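Local structure of putative mandelate racemase (Zymomonas mobilis, 2OX4) at residues 312-325 against 332-346. The protein binds magnesium and is probably a lyase (dehydratase) of the mandelate racemase branch of the enolase superfamily. Residues are numbered along the deposited sequence; the frame is centred on the assembly and turned at random.
Sequences VTVQAHVAGTGVAE and EIAIPNFCIHEHHQK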
loop_
_atom_site.group_PDB
_atom_site.type_symbol
_atom_site.label_atom_id
_atom_site.label_comp_id
_atom_site.label_asym_id
_atom_site.label_seq_id
_atom_site.Cartn_x
_atom_site.Cartn_y
_atom_site.Cartn_z
ATOM N N VAL C 312 11.242 -20.032 -1.658
ATOM C CA VAL C 312 12.409 -19.794 -0.828
ATOM C C VAL C 312 12.929 -21.177 -0.459
ATOM O O VAL C 312 12.141 -22.101 -0.240
ATOM C CB VAL C 312 12.013 -19.004 0.449
ATOM C CG1 VAL C 312 13.160 -18.924 1.453
ATOM C CG2 VAL C 312 11.539 -17.582 0.088
ATOM N N THR C 313 14.248 -21.339 -0.421
ATOM C CA THR C 313 14.795 -22.643 -0.042
ATOM C C THR C 313 15.525 -22.544 1.282
ATOM O O THR C 313 15.629 -21.460 1.843
ATOM C CB THR C 313 15.683 -23.244 -1.141
ATOM O OG1 THR C 313 16.799 -22.397 -1.383
ATOM C CG2 THR C 313 14.884 -23.447 -2.428
ATOM N N VAL C 314 15.996 -23.682 1.795
ATOM C CA VAL C 314 16.384 -23.781 3.191
ATOM C C VAL C 314 17.793 -24.354 3.324
ATOM O O VAL C 314 18.140 -25.346 2.680
ATOM C CB VAL C 314 15.393 -24.659 4.003
ATOM C CG1 VAL C 314 15.721 -24.586 5.493
ATOM C CG2 VAL C 314 13.940 -24.225 3.745
ATOM N N GLN C 315 18.603 -23.715 4.160
ATOM C CA GLN C 315 19.841 -24.333 4.659
ATOM C C GLN C 315 19.827 -24.180 6.172
ATOM O O GLN C 315 19.928 -23.066 6.660
ATOM C CB GLN C 315 21.069 -23.585 4.084
ATOM C CG GLN C 315 22.418 -23.920 4.802
ATOM C CD GLN C 315 23.101 -22.694 5.384
ATOM O OE1 GLN C 315 23.574 -21.820 4.653
ATOM N NE2 GLN C 315 23.156 -22.624 6.708
ATOM N N ALA C 316 19.710 -25.279 6.917
ATOM C CA ALA C 316 19.734 -25.174 8.368
ATOM C C ALA C 316 21.036 -24.493 8.783
ATOM O O ALA C 316 22.104 -24.804 8.254
ATOM C CB ALA C 316 19.612 -26.528 9.026
ATOM N N HIS C 317 20.941 -23.559 9.715
ATOM C CA HIS C 317 22.139 -23.076 10.391
ATOM C C HIS C 317 22.623 -24.148 11.347
ATOM O O HIS C 317 21.860 -24.624 12.199
ATOM C CB HIS C 317 21.857 -21.793 11.157
ATOM C CG HIS C 317 23.009 -21.330 11.987
ATOM N ND1 HIS C 317 23.095 -21.580 13.340
ATOM C CD2 HIS C 317 24.125 -20.637 11.657
ATOM C CE1 HIS C 317 24.218 -21.064 13.808
ATOM N NE2 HIS C 317 24.861 -20.487 12.808
ATOM N N VAL C 318 23.888 -24.531 11.202
ATOM C CA VAL C 318 24.452 -25.595 12.035
ATOM C C VAL C 318 25.799 -25.142 12.579
ATOM O O VAL C 318 26.740 -24.910 11.810
ATOM C CB VAL C 318 24.641 -26.915 11.238
ATOM C CG1 VAL C 318 25.132 -28.032 12.168
ATOM C CG2 VAL C 318 23.330 -27.332 10.584
ATOM N N ALA C 319 25.883 -25.007 13.899
ATOM C CA ALA C 319 27.083 -24.445 14.539
ATOM C C ALA C 319 27.149 -24.789 16.012
ATOM O O ALA C 319 27.310 -23.902 16.859
ATOM C CB ALA C 319 27.159 -22.922 14.344
ATOM N N GLY C 320 27.022 -26.078 16.318
ATOM C CA GLY C 320 27.324 -26.577 17.661
ATOM C C GLY C 320 27.843 -28.001 17.602
ATOM O O GLY C 320 28.651 -28.339 16.728
ATOM N N THR C 321 27.357 -28.841 18.516
ATOM C CA THR C 321 27.867 -30.205 18.658
ATOM C C THR C 321 27.275 -31.150 17.628
ATOM O O THR C 321 26.444 -30.754 16.783
ATOM C CB THR C 321 27.581 -30.811 20.056
ATOM O OG1 THR C 321 26.230 -31.294 20.110
ATOM C CG2 THR C 321 27.837 -29.820 21.183
ATOM N N GLY C 322 27.696 -32.410 17.725
ATOM C CA GLY C 322 27.168 -33.491 16.892
ATOM C C GLY C 322 25.696 -33.806 17.114
ATOM O O GLY C 322 25.068 -34.425 16.254
ATOM N N VAL C 323 25.144 -33.399 18.260
ATOM C CA VAL C 323 23.695 -33.474 18.480
ATOM C C VAL C 323 22.976 -32.551 17.495
ATOM O O VAL C 323 22.139 -33.016 16.729
ATOM C CB VAL C 323 23.296 -33.161 19.954
ATOM C CG1 VAL C 323 21.763 -33.114 20.115
ATOM C CG2 VAL C 323 23.881 -34.237 20.902
ATOM N N ALA C 324 23.329 -31.263 17.511
ATOM C CA ALA C 324 22.818 -30.305 16.524
ATOM C C ALA C 324 23.024 -30.774 15.087
ATOM O O ALA C 324 22.110 -30.690 14.257
ATOM C CB ALA C 324 23.458 -28.934 16.733
ATOM N N GLU C 325 24.218 -31.266 14.771
ATOM C CA GLU C 325 24.473 -31.626 13.374
ATOM C C GLU C 325 23.655 -32.827 12.900
ATOM O O GLU C 325 23.030 -32.765 11.823
ATOM C CB GLU C 325 25.961 -31.773 13.032
ATOM C CG GLU C 325 26.164 -31.850 11.490
ATOM C CD GLU C 325 27.449 -31.198 10.970
ATOM O OE1 GLU C 325 28.509 -31.375 11.610
ATOM O OE2 GLU C 325 27.404 -30.536 9.896
ATOM N N GLU C 332 16.580 -31.564 7.251
ATOM C CA GLU C 332 16.858 -31.176 5.874
ATOM C C GLU C 332 16.496 -32.220 4.833
ATOM O O GLU C 332 16.012 -31.876 3.752
ATOM C CB GLU C 332 18.316 -30.789 5.715
ATOM C CG GLU C 332 18.661 -29.465 6.392
ATOM C CD GLU C 332 20.144 -29.160 6.323
ATOM O OE1 GLU C 332 20.969 -30.097 6.443
ATOM O OE2 GLU C 332 20.492 -27.978 6.143
ATOM N N ILE C 333 16.738 -33.496 5.134
ATOM C CA ILE C 333 16.411 -34.544 4.159
ATOM C C ILE C 333 14.894 -34.682 3.990
ATOM O O ILE C 333 14.422 -35.123 2.943
ATOM C CB ILE C 333 17.082 -35.910 4.505
ATOM C CG1 ILE C 333 17.257 -36.751 3.232
ATOM C CG2 ILE C 333 16.303 -36.669 5.571
ATOM C CD1 ILE C 333 18.542 -37.538 3.200
ATOM N N ALA C 334 14.138 -34.269 5.010
ATOM C CA ALA C 334 12.676 -34.419 4.999
ATOM C C ALA C 334 11.904 -33.273 4.325
ATOM O O ALA C 334 10.667 -33.323 4.256
ATOM C CB ALA C 334 12.148 -34.622 6.411
ATOM N N ILE C 335 12.601 -32.244 3.852
ATOM C CA ILE C 335 11.899 -31.106 3.215
ATOM C C ILE C 335 12.190 -31.065 1.705
ATOM O O ILE C 335 13.306 -31.381 1.289
ATOM C CB ILE C 335 12.249 -29.724 3.881
ATOM C CG1 ILE C 335 13.759 -29.442 3.830
ATOM C CG2 ILE C 335 11.707 -29.652 5.334
ATOM C CD1 ILE C 335 14.148 -27.989 4.201
ATOM N N PRO C 336 11.190 -30.694 0.881
ATOM C CA PRO C 336 11.417 -30.580 -0.567
ATOM C C PRO C 336 12.285 -29.384 -0.983
ATOM O O PRO C 336 13.005 -29.476 -1.989
ATOM C CB PRO C 336 10.000 -30.461 -1.145
ATOM C CG PRO C 336 9.196 -29.851 -0.047
ATOM C CD PRO C 336 9.785 -30.410 1.233
ATOM N N ASN C 337 12.239 -28.292 -0.212
ATOM C CA ASN C 337 12.898 -27.045 -0.588
ATOM C C ASN C 337 14.260 -26.858 0.092
ATOM O O ASN C 337 14.557 -25.814 0.649
ATOM C CB ASN C 337 11.974 -25.808 -0.407
ATOM C CG ASN C 337 11.415 -25.656 1.030
ATOM O OD1 ASN C 337 11.199 -26.641 1.732
ATOM N ND2 ASN C 337 11.156 -24.401 1.449
ATOM N N PHE C 338 15.091 -27.890 0.043
ATOM C CA PHE C 338 16.434 -27.840 0.617
ATOM C C PHE C 338 17.420 -27.220 -0.378
ATOM O O PHE C 338 17.391 -27.551 -1.562
ATOM C CB PHE C 338 16.871 -29.276 0.983
ATOM C CG PHE C 338 18.344 -29.423 1.292
ATOM C CD1 PHE C 338 18.859 -28.989 2.507
ATOM C CD2 PHE C 338 19.199 -30.034 0.376
ATOM C CE1 PHE C 338 20.219 -29.146 2.806
ATOM C CE2 PHE C 338 20.555 -30.192 0.659
ATOM C CZ PHE C 338 21.063 -29.750 1.874
ATOM N N CYS C 339 18.298 -26.333 0.106
ATOM C CA CYS C 339 19.323 -25.702 -0.736
ATOM C C CYS C 339 20.677 -26.447 -0.626
ATOM O O CYS C 339 21.178 -27.021 -1.605
ATOM C CB CYS C 339 19.510 -24.227 -0.330
ATOM S SG CYS C 339 20.823 -23.403 -1.248
ATOM N N ILE C 340 21.245 -26.441 0.574
ATOM C CA ILE C 340 22.634 -26.894 0.805
ATOM C C ILE C 340 22.831 -27.028 2.319
ATOM O O ILE C 340 22.082 -26.426 3.103
ATOM C CB ILE C 340 23.665 -25.924 0.160
ATOM C CG1 ILE C 340 25.054 -26.576 0.064
ATOM C CG2 ILE C 340 23.675 -24.549 0.859
ATOM C CD1 ILE C 340 26.044 -25.779 -0.775
ATOM N N HIS C 341 23.786 -27.856 2.735
ATOM C CA HIS C 341 24.052 -28.067 4.163
ATOM C C HIS C 341 25.357 -27.382 4.602
ATOM O O HIS C 341 26.385 -27.479 3.931
ATOM C CB HIS C 341 24.102 -29.568 4.492
ATOM C CG HIS C 341 24.415 -29.849 5.930
ATOM N ND1 HIS C 341 23.437 -30.007 6.886
ATOM C CD2 HIS C 341 25.599 -29.962 6.581
ATOM C CE1 HIS C 341 24.001 -30.217 8.061
ATOM N NE2 HIS C 341 25.314 -30.195 7.905
ATOM N N GLU C 342 25.302 -26.686 5.732
ATOM C CA GLU C 342 26.459 -26.000 6.286
ATOM C C GLU C 342 27.270 -26.968 7.136
ATOM O O GLU C 342 26.758 -27.529 8.119
ATOM C CB GLU C 342 26.010 -24.847 7.179
ATOM C CG GLU C 342 27.179 -24.155 7.851
ATOM C CD GLU C 342 26.776 -22.946 8.675
ATOM O OE1 GLU C 342 25.613 -22.867 9.144
ATOM O OE2 GLU C 342 27.645 -22.075 8.861
ATOM N N HIS C 343 28.539 -27.146 6.782
ATOM C CA HIS C 343 29.413 -27.947 7.638
ATOM C C HIS C 343 30.501 -27.075 8.246
ATOM O O HIS C 343 31.409 -26.618 7.545
ATOM C CB HIS C 343 29.996 -29.153 6.888
ATOM C CG HIS C 343 30.735 -30.103 7.779
ATOM N ND1 HIS C 343 30.152 -30.696 8.881
ATOM C CD2 HIS C 343 32.015 -30.549 7.744
ATOM C CE1 HIS C 343 31.040 -31.473 9.481
ATOM N NE2 HIS C 343 32.180 -31.390 8.820
ATOM N N HIS C 344 30.366 -26.826 9.552
ATOM C CA HIS C 344 31.122 -25.780 10.231
ATOM C C HIS C 344 32.493 -26.304 10.593
ATOM O O HIS C 344 32.645 -27.475 10.979
ATOM C CB HIS C 344 30.390 -25.304 11.488
ATOM C CG HIS C 344 30.804 -23.942 11.951
ATOM N ND1 HIS C 344 32.049 -23.680 12.484
ATOM C CD2 HIS C 344 30.128 -22.767 11.982
ATOM C CE1 HIS C 344 32.126 -22.403 12.817
ATOM N NE2 HIS C 344 30.973 -21.827 12.523
ATOM N N GLN C 345 33.487 -25.427 10.464
ATOM C CA GLN C 345 34.874 -25.756 10.800
ATOM C C GLN C 345 35.084 -26.208 12.253
ATOM O O GLN C 345 35.979 -27.012 12.534
ATOM C CB GLN C 345 35.828 -24.614 10.404
ATOM C CG GLN C 345 35.714 -23.320 11.226
ATOM C CD GLN C 345 36.525 -23.365 12.520
ATOM O OE1 GLN C 345 35.978 -23.198 13.609
ATOM N NE2 GLN C 345 37.831 -23.606 12.402
ATOM N N LYS C 346 34.252 -25.710 13.172
ATOM C CA LYS C 346 34.378 -26.068 14.588
ATOM C C LYS C 346 34.259 -27.583 14.833
ATOM O O LYS C 346 34.881 -28.110 15.748
ATOM C CB LYS C 346 33.385 -25.275 15.453
ATOM C CG LYS C 346 31.991 -25.890 15.544
ATOM C CD LYS C 346 30.907 -24.870 15.339
ATOM C CE LYS C 346 30.529 -24.228 16.629
ATOM N NZ LYS C 346 30.120 -22.802 16.430
HETATM O O HOH W 1 24.265 -20.436 8.276
HETATM O O HOH W 2 22.918 -26.981 7.150
HETATM O O HOH W 3 28.085 -27.699 10.919
#
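Glu325 OE2 takes two histidine hydrogen bonds, each running in the plane of the imidazole. His341 NE2 reaches its anti lone pair at 2.9 Å, and His343 ND1 arrives from the syn side. Glu325 CG lies anti to the backbone N (chi1 -168°), and the bend beyond it turns the carboxylate to both rings. His343 NE2 bonds Gln361. Glu332 OE1 lies in the His341 ring plane, only 2.5 Å from ND1, too short for a certain bond. Glu332 OE2 accepts from Ala316 N at 2.9 Å. With an alanine at Glu325, His341 NE2 and His343 ND1 would probably lose their shared acceptor. Strands 313-314 and 341-344 are the last two parallel strands of the C-terminal TIM barrel, with helix 322-333 between them. Beyond the single bridge of Val314 with Phe338, a water joins Ala316 O, Glu332 OE2 and Glu342 N. Glu342 runs beside His317, whose side chain touches the metal ligand Glu267 and comes within about 4 Å of the magnesium. Glu342 OE1 accepts from Val318 N at 3.2 Å, the donor lying above the carboxylate plane; OE2 forms a salt bridge to Lys166 and a hydrogen bond with Ser131. Apolar packing is local: Ile335 CD1 touches Val314 CB at 3.6 Å, the two side chains crossing at about a right angle.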